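Local coordinates for lactaldehyde dehydrogenase (Escherichia coli BL21, PDB 2OPX), which catalyses the irreversible NAD(+)-dependent oxidation of L-lactaldehyde to L-lactate in L-fucose and L-rhamnose breakdown, and also oxidises glycolaldehyde, at residues 103-108 with 154-159; 284-289 with 441-446. All coordinates share one frame; numbering follows the deposited sequence.

Overall arrangement
Both contacts are buried, their centres about 14 Å apart, and both touch the same deoxycholate. Contact 1 joins two nearly parallel helices, 98-116 and 155-168, the latter following strand 135-149 of the Rossmann-type sheet. Contact 2 joins two irregular loops, before strands 290-294 and 452-453, and carries the probable catalytic cysteine. Chemistry follows position: contact 1 is mostly aromatic and apolar, with one carboxylate gripping a helix start, and meets the carbon skeleton of the steroid; contact 2 is small and polar, and binds both of its hydroxyls. The two meet directly where Phe107 packs on Met445 and Phe154 on Val284, so helices and loops border the same ligand.

Contact 1 (103-108 with 154-159); sequences VEVAFT and FPFFLI. With DXC ((3alpha,5beta,12alpha)-3,12-dihydroxycholan-24-oic acid), chain B.
The rings of Phe107 and Phe157 meet edge-to-face, the edge of Phe107 directed at the face of Phe157, with centroids 5.1 Å apart and planes at 68°. Over one face of Phe107 lies the deoxycholate, whose C14 sits above the ring centre, 3.7 Å from Phe107 CE2. The hydroxyl of Thr108 lies at the edge of the Phe157 ring, and Phe154 adds a third aromatic wall, its CE2 3.5 Å from C3 of the steroid. Phe107 and Phe157 project from a parallel helix pair of the aldehyde dehydrogenase fold, helices 98-116 and 155-168, whose local axes run within 8° of each other and approach to 8.7 Å; Phe154 just precedes the second helix. Phe157 also borders the lactate-binding Arg161, consistent with a place on the wall of the substrate pocket.

Glu104 ties the helices together by a polar link. With CG anti to the backbone N (chi1 165°) and the chain extended beyond it, its carboxylate reaches the first turn of helix 155-168, where OE2 accepts a nearly straight bond from Phe157 N at 3.0 Å. The other oxygen, OE1, forms a salt bridge with Lys96, which also makes a cation-pi contact with Phe154. Farther along, Phe156 lies against Val105 and Thr108, its CE2 3.7 Å from Thr108 CG2. Thr108 OG1 turns back to its own helix and donates to Glu104 O at 2.7 Å.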
# COMPACT_ATOMS: atom_id res chain seq x y z
N VAL A 103 20.68 -19.98 17.25
CA VAL A 103 20.13 -19.02 16.30
C VAL A 103 18.63 -18.95 16.45
O VAL A 103 18.06 -17.87 16.40
CB VAL A 103 20.49 -19.37 14.82
CG1 VAL A 103 21.99 -19.41 14.65
CG2 VAL A 103 19.86 -20.68 14.42
N GLU A 104 17.98 -20.09 16.65
CA GLU A 104 16.54 -20.10 16.81
C GLU A 104 16.15 -19.12 17.91
O GLU A 104 15.28 -18.27 17.72
CB GLU A 104 16.03 -21.50 17.16
CG GLU A 104 14.60 -21.52 17.69
CD GLU A 104 13.94 -22.88 17.60
OE1 GLU A 104 14.65 -23.91 17.66
OE2 GLU A 104 12.70 -22.93 17.48
N VAL A 105 16.81 -19.25 19.06
CA VAL A 105 16.55 -18.38 20.20
C VAL A 105 16.86 -16.93 19.86
O VAL A 105 16.04 -16.04 20.13
CB VAL A 105 17.38 -18.81 21.42
CG1 VAL A 105 17.27 -17.77 22.52
CG2 VAL A 105 16.91 -20.15 21.93
N ALA A 106 18.02 -16.69 19.28
CA ALA A 106 18.41 -15.33 18.93
C ALA A 106 17.46 -14.74 17.90
O ALA A 106 17.05 -13.58 18.01
CB ALA A 106 19.84 -15.32 18.40
N PHE A 107 17.11 -15.53 16.89
CA PHE A 107 16.21 -15.07 15.84
C PHE A 107 14.83 -14.79 16.41
O PHE A 107 14.20 -13.79 16.06
CB PHE A 107 16.12 -16.11 14.72
CG PHE A 107 15.24 -15.69 13.57
CD1 PHE A 107 13.96 -16.22 13.43
CD2 PHE A 107 15.69 -14.76 12.64
CE1 PHE A 107 13.13 -15.82 12.38
CE2 PHE A 107 14.87 -14.36 11.59
CZ PHE A 107 13.59 -14.89 11.46
N THR A 108 14.37 -15.67 17.29
CA THR A 108 13.06 -15.51 17.93
C THR A 108 12.95 -14.13 18.58
O THR A 108 11.98 -13.41 18.37
CB THR A 108 12.83 -16.60 19.00
OG1 THR A 108 12.66 -17.86 18.35
CG2 THR A 108 11.60 -16.28 19.84
N PHE A 154 10.88 -26.36 15.25
CA PHE A 154 11.35 -25.03 15.65
C PHE A 154 10.32 -24.51 16.64
O PHE A 154 9.72 -23.45 16.45
CB PHE A 154 11.47 -24.09 14.45
CG PHE A 154 12.68 -24.36 13.61
CD1 PHE A 154 12.62 -25.20 12.50
CD2 PHE A 154 13.91 -23.79 13.94
CE1 PHE A 154 13.75 -25.48 11.75
CE2 PHE A 154 15.05 -24.06 13.20
CZ PHE A 154 14.97 -24.91 12.10
N PRO A 155 10.14 -25.25 17.75
CA PRO A 155 9.20 -24.98 18.84
C PRO A 155 9.30 -23.60 19.46
O PRO A 155 8.28 -22.98 19.75
CB PRO A 155 9.52 -26.08 19.84
CG PRO A 155 11.00 -26.17 19.71
CD PRO A 155 11.18 -26.18 18.21
N PHE A 156 10.51 -23.12 19.66
CA PHE A 156 10.67 -21.82 20.27
C PHE A 156 10.29 -20.70 19.32
O PHE A 156 9.46 -19.85 19.65
CB PHE A 156 12.10 -21.62 20.76
CG PHE A 156 12.22 -20.55 21.80
CD1 PHE A 156 11.61 -20.71 23.05
CD2 PHE A 156 12.91 -19.38 21.54
CE1 PHE A 156 11.69 -19.71 24.00
CE2 PHE A 156 12.99 -18.37 22.50
CZ PHE A 156 12.38 -18.54 23.73
N PHE A 157 10.88 -20.69 18.13
CA PHE A 157 10.59 -19.66 17.15
C PHE A 157 9.10 -19.57 16.84
O PHE A 157 8.53 -18.48 16.76
CB PHE A 157 11.35 -19.92 15.85
CG PHE A 157 10.86 -19.11 14.68
CD1 PHE A 157 10.66 -17.73 14.81
CD2 PHE A 157 10.64 -19.70 13.45
CE1 PHE A 157 10.24 -16.96 13.72
CE2 PHE A 157 10.22 -18.95 12.36
CZ PHE A 157 10.02 -17.57 12.49
N LEU A 158 8.47 -20.72 16.66
CA LEU A 158 7.06 -20.72 16.34
C LEU A 158 6.16 -20.16 17.41
O LEU A 158 5.02 -19.81 17.14
CB LEU A 158 6.60 -22.10 15.91
CG LEU A 158 6.55 -22.03 14.39
CD1 LEU A 158 7.92 -22.37 13.82
CD2 LEU A 158 5.48 -22.96 13.86
N ILE A 159 6.67 -20.08 18.64
CA ILE A 159 5.86 -19.49 19.69
C ILE A 159 5.73 -18.03 19.25
O ILE A 159 4.64 -17.48 19.16
CB ILE A 159 6.56 -19.56 21.06
CG1 ILE A 159 6.76 -21.02 21.46
CG2 ILE A 159 5.73 -18.83 22.12
CD1 ILE A 159 7.51 -21.20 22.75
C1 DXC B . 13.33 -21.63 9.35
C2 DXC B . 14.81 -22.01 9.54
C3 DXC B . 15.36 -21.47 10.88
C4 DXC B . 15.16 -19.90 11.02
C5 DXC B . 13.68 -19.53 10.74
C6 DXC B . 13.15 -20.10 9.40
C7 DXC B . 16.84 -21.87 11.09
C8 DXC B . 17.83 -21.05 10.24
C9 DXC B . 17.68 -19.53 10.42
C10 DXC B . 16.20 -19.09 10.11
C11 DXC B . 18.66 -18.71 9.53
C12 DXC B . 18.55 -17.16 9.69
C13 DXC B . 17.07 -16.77 9.35
C14 DXC B . 16.04 -17.55 10.23
C15 DXC B . 20.15 -18.98 9.63
C16 DXC B . 20.72 -17.88 8.76
C17 DXC B . 19.68 -16.73 8.63
C18 DXC B . 15.30 -19.56 12.52
C19 DXC B . 20.42 -15.32 8.62
O1 DXC B . 16.76 -17.07 7.98
O2 DXC B . 12.84 -22.14 8.10
C20 DXC B . 18.83 -16.76 11.19
C21 DXC B . 19.45 -14.13 8.47
C22 DXC B . 19.67 -13.34 7.16
C23 DXC B . 21.13 -12.88 6.94
O3 DXC B . 21.90 -13.59 6.22
O4 DXC B . 21.53 -11.82 7.48
C24 DXC B . 21.38 -15.11 9.82

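Contact 2 (284-289 with 441-446). With DXC ((3alpha,5beta,12alpha)-3,12-dihydroxycholan-24-oic acid), chain B.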
# COMPACT_ATOMS: atom_id res chain seq x y z
N VAL A 284 12.51 -29.90 8.46
CA VAL A 284 11.94 -28.57 8.26
C VAL A 284 11.04 -28.63 7.04
O VAL A 284 11.33 -29.33 6.07
CB VAL A 284 13.03 -27.51 8.04
CG1 VAL A 284 12.41 -26.12 8.14
CG2 VAL A 284 14.13 -27.68 9.05
N CYS A 285 9.94 -27.89 7.09
CA CYS A 285 8.99 -27.87 5.99
C CYS A 285 9.57 -27.31 4.69
O CYS A 285 9.17 -27.71 3.60
CB CYS A 285 7.73 -27.09 6.39
SG CYS A 285 6.79 -27.81 7.77
N ASN A 286 10.53 -26.39 4.80
CA ASN A 286 11.11 -25.81 3.59
C ASN A 286 12.44 -26.43 3.19
O ASN A 286 13.18 -25.86 2.39
CB ASN A 286 11.24 -24.30 3.75
CG ASN A 286 12.02 -23.91 4.97
OD1 ASN A 286 13.24 -24.01 5.00
ND2 ASN A 286 11.31 -23.46 6.00
N CYS A 287 12.74 -27.60 3.74
CA CYS A 287 13.98 -28.30 3.41
C CYS A 287 13.96 -28.75 1.95
O CYS A 287 12.90 -29.07 1.42
CB CYS A 287 14.14 -29.56 4.26
SG CYS A 287 14.74 -29.31 5.92
N ALA A 288 15.12 -28.76 1.32
CA ALA A 288 15.21 -29.25 -0.05
C ALA A 288 14.92 -30.75 0.11
O ALA A 288 15.69 -31.47 0.73
CB ALA A 288 16.61 -29.04 -0.60
N GLU A 289 13.79 -31.20 -0.42
CA GLU A 289 13.39 -32.59 -0.29
C GLU A 289 13.53 -33.40 -1.57
O GLU A 289 13.37 -34.62 -1.55
CB GLU A 289 11.93 -32.67 0.16
CG GLU A 289 11.69 -32.41 1.63
CD GLU A 289 11.40 -33.69 2.40
OE1 GLU A 289 10.81 -34.61 1.79
OE2 GLU A 289 11.74 -33.76 3.60
N ASN A 441 17.45 -22.23 1.33
CA ASN A 441 16.07 -21.97 1.72
C ASN A 441 15.86 -21.48 3.15
O ASN A 441 15.39 -22.23 4.00
CB ASN A 441 15.21 -23.23 1.52
CG ASN A 441 15.57 -23.98 0.24
OD1 ASN A 441 16.15 -23.41 -0.69
ND2 ASN A 441 15.20 -25.26 0.19
N PHE A 442 16.19 -20.22 3.43
CA PHE A 442 15.99 -19.67 4.77
C PHE A 442 15.15 -18.39 4.66
O PHE A 442 15.64 -17.37 4.19
CB PHE A 442 17.35 -19.34 5.42
CG PHE A 442 18.20 -20.55 5.71
CD1 PHE A 442 19.54 -20.39 6.08
CD2 PHE A 442 17.68 -21.84 5.61
CE1 PHE A 442 20.34 -21.51 6.35
CE2 PHE A 442 18.48 -22.97 5.88
CZ PHE A 442 19.81 -22.79 6.25
N GLU A 443 13.89 -18.45 5.10
CA GLU A 443 13.01 -17.28 5.02
C GLU A 443 13.50 -16.13 5.87
O GLU A 443 14.09 -16.33 6.94
CB GLU A 443 11.59 -17.59 5.48
CG GLU A 443 11.06 -18.95 5.18
CD GLU A 443 11.43 -19.94 6.25
OE1 GLU A 443 12.59 -20.39 6.26
OE2 GLU A 443 10.55 -20.27 7.09
N ALA A 444 13.24 -14.91 5.40
CA ALA A 444 13.60 -13.70 6.12
C ALA A 444 12.37 -13.38 6.96
O ALA A 444 11.25 -13.73 6.59
CB ALA A 444 13.86 -12.56 5.15
N MET A 445 12.56 -12.72 8.10
CA MET A 445 11.42 -12.40 8.95
C MET A 445 10.48 -11.41 8.26
O MET A 445 9.30 -11.31 8.61
CB MET A 445 11.89 -11.83 10.29
CG MET A 445 12.78 -10.61 10.20
SD MET A 445 13.25 -9.99 11.83
CE MET A 445 14.51 -11.16 12.30
N GLN A 446 11.00 -10.68 7.28
CA GLN A 446 10.20 -9.70 6.56
C GLN A 446 9.65 -10.25 5.25
O GLN A 446 9.17 -9.49 4.41
CB GLN A 446 11.00 -8.43 6.28
CG GLN A 446 12.15 -8.60 5.29
CD GLN A 446 13.49 -8.89 5.96
OE1 GLN A 446 14.52 -8.34 5.56
NE2 GLN A 446 13.48 -9.76 6.96
C1 DXC B . 13.33 -21.63 9.35
C2 DXC B . 14.81 -22.01 9.54
C3 DXC B . 15.36 -21.47 10.88
C4 DXC B . 15.16 -19.90 11.02
C5 DXC B . 13.68 -19.53 10.74
C6 DXC B . 13.15 -20.10 9.40
C7 DXC B . 16.84 -21.87 11.09
C8 DXC B . 17.83 -21.05 10.24
C9 DXC B . 17.68 -19.53 10.42
C10 DXC B . 16.20 -19.09 10.11
C11 DXC B . 18.66 -18.71 9.53
C12 DXC B . 18.55 -17.16 9.69
C13 DXC B . 17.07 -16.77 9.35
C14 DXC B . 16.04 -17.55 10.23
C15 DXC B . 20.15 -18.98 9.63
C16 DXC B . 20.72 -17.88 8.76
C17 DXC B . 19.68 -16.73 8.63
C18 DXC B . 15.30 -19.56 12.52
C19 DXC B . 20.42 -15.32 8.62
O1 DXC B . 16.76 -17.07 7.98
O2 DXC B . 12.84 -22.14 8.10
C20 DXC B . 18.83 -16.76 11.19
C21 DXC B . 19.45 -14.13 8.47
C22 DXC B . 19.67 -13.34 7.16
C23 DXC B . 21.13 -12.88 6.94
O3 DXC B . 21.90 -13.59 6.22
O4 DXC B . 21.53 -11.82 7.48
C24 DXC B . 21.38 -15.11 9.82
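Asn286 and Asn441 form the close end of this contact: Asn441 ND2 donates to Asn286 O at 3.0 Å, almost in line with the carbonyl (C=O...N 164°) and close to the plane of its own amide. Asn286 belongs to a type I beta turn, Val284 to Cys287, in the catalytic loop of the aldehyde dehydrogenase fold that carries Cys285, the probable active-site residue. Beside this bond, Ala288 CB packs 4.1 Å from Asn441 ND2, and strand 409-416 backs both asparagines.

Toward the pocket the segments meet less directly: Asn286 ND2 and Glu443 OE1 are 3.3 Å apart at too poor an angle for a hydrogen bond, and the ligand joins them instead. These two lactate-binding side chains reach toward each other with planes 59° apart, and the steroid hydroxyl O2 accepts from Asn286 ND2 at 2.9 Å and donates to Glu443 OE1 at 2.6 Å. A chi1 of 55°, with CG between backbone N and carbonyl carbon, turns the Asn286 amide toward Glu443 and the steroid. With an alanine here, O2 would probably lose its amide donor and a gap would open between the turn and Glu443. Glu443 OE2 forms a salt bridge with Arg161. Farther on, partly exposed Ala444 bonds through its N to Tyr476 OH of a second subunit. One residue back, the deoxycholate makes another bond, its O1 donating to Glu443 O at 3.0 Å.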